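Local coordinates for sgbp-b (Bacteroides uniformis, PDB 7K44), which probably binds xyloglucan at the bacterial cell surface, as a surface glycan-binding protein of a xyloglucan utilization locus, at residues V162-S165 against T166-V169. Sequence-based numbering, arbitrary orientation.
Sequences VDLS and TVTV
T166 grips the carbonyl oxygen of D163 twice. Its hydroxyl OG1 lies 2.8 Å from D163 O and approaches nearly head-on, with a C=O...donor angle of 160°, and its backbone N also donates to D163 O, at 3.0 Å. The hydroxyl can do this because chi1 of 78° sets OG1 between the backbone N and the carbonyl carbon, folding it back over the turn; CG2 is thereby sent across the D163 side chain, 3.9 Å from D163 CB. One residue further on, V167 N donates to L164 O over 3.1 Å. These two successive i to i+3 bonds mark a short 3-10 segment over L164, S165 and T166. Its apolar flank is made by V167 CG2, which meets L164 CD2 at 3.8 Å, the two side chains running alongside each other, and V162 CG1 at 3.9 Å, there crossing at about a right angle. Behind this shell D163 OD1 accepts from S165 N (2.9 Å) and S165 OG (2.7 Å), both on one face of the carboxylate, which should hold that group in place. T166 OG1 in turn accepts a hydrogen bond from T179 N of strand 175-179, so the hydroxyl both donates and accepts, while V162 and V167 both rest on I155. An Asx turn at D163 thus overlaps the start of a short 3-10 segment, within the loop that links strands 160-161 and 168-169, edge strands of the two sheets in the IPT/TIG domain, an immunoglobulin-like beta-sandwich.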
loop_
_atom_site.group_PDB
_atom_site.type_symbol
_atom_site.label_atom_id
_atom_site.label_comp_id
_atom_site.label_asym_id
_atom_site.label_seq_id
_atom_site.Cartn_x
_atom_site.Cartn_y
_atom_site.Cartn_z
ATOM N N VAL A 162 11.329 10.226 5.532
ATOM C CA VAL A 162 11.621 8.827 5.819
ATOM C C VAL A 162 13.128 8.610 5.898
ATOM O O VAL A 162 13.899 9.151 5.093
ATOM C CB VAL A 162 10.993 7.952 4.721
ATOM C CG1 VAL A 162 11.514 6.529 4.778
ATOM C CG2 VAL A 162 9.471 7.994 4.817
ATOM N N ASP A 163 13.552 7.812 6.880
ATOM C CA ASP A 163 14.934 7.346 6.967
ATOM C C ASP A 163 15.211 6.434 5.778
ATOM O O ASP A 163 14.679 5.323 5.703
ATOM C CB ASP A 163 15.122 6.596 8.287
ATOM C CG ASP A 163 16.550 6.064 8.484
ATOM O OD1 ASP A 163 17.365 6.083 7.535
ATOM O OD2 ASP A 163 16.856 5.615 9.608
ATOM N N LEU A 164 16.049 6.892 4.840
ATOM C CA LEU A 164 16.255 6.129 3.615
ATOM C C LEU A 164 16.982 4.808 3.850
ATOM O O LEU A 164 16.912 3.922 2.995
ATOM C CB LEU A 164 16.960 6.969 2.542
ATOM C CG LEU A 164 16.153 8.141 1.963
ATOM C CD1 LEU A 164 16.958 8.868 0.894
ATOM C CD2 LEU A 164 14.805 7.684 1.414
ATOM N N SER A 165 17.633 4.638 5.003
ATOM C CA SER A 165 18.229 3.346 5.325
ATOM C C SER A 165 17.178 2.257 5.524
ATOM O O SER A 165 17.516 1.068 5.474
ATOM C CB SER A 165 19.133 3.467 6.553
ATOM O OG SER A 165 18.378 3.596 7.743
ATOM N N THR A 166 15.915 2.629 5.731
ATOM C CA THR A 166 14.834 1.660 5.874
ATOM C C THR A 166 14.133 1.342 4.561
ATOM O O THR A 166 13.236 0.497 4.548
ATOM C CB THR A 166 13.795 2.157 6.888
ATOM O OG1 THR A 166 12.968 3.151 6.266
ATOM C CG2 THR A 166 14.472 2.745 8.119
ATOM N N VAL A 167 14.518 1.983 3.456
ATOM C CA VAL A 167 13.834 1.820 2.178
ATOM C C VAL A 167 14.407 0.636 1.415
ATOM O O VAL A 167 15.629 0.472 1.310
ATOM C CB VAL A 167 13.920 3.108 1.340
ATOM C CG1 VAL A 167 13.194 2.923 0.019
ATOM C CG2 VAL A 167 13.325 4.275 2.102
ATOM N N THR A 168 13.514 -0.182 0.863
ATOM C CA THR A 168 13.857 -1.249 -0.069
ATOM C C THR A 168 13.021 -1.053 -1.326
ATOM O O THR A 168 11.818 -0.811 -1.230
ATOM C CB THR A 168 13.535 -2.607 0.558
ATOM O OG1 THR A 168 14.185 -2.708 1.832
ATOM C CG2 THR A 168 14.004 -3.740 -0.346
ATOM N N VAL A 169 13.643 -1.136 -2.502
ATOM C CA VAL A 169 12.947 -0.942 -3.772
ATOM C C VAL A 169 13.110 -2.199 -4.618
ATOM O O VAL A 169 14.210 -2.755 -4.705
ATOM C CB VAL A 169 13.466 0.296 -4.529
ATOM C CG1 VAL A 169 12.760 0.442 -5.874
ATOM C CG2 VAL A 169 13.289 1.544 -3.697
#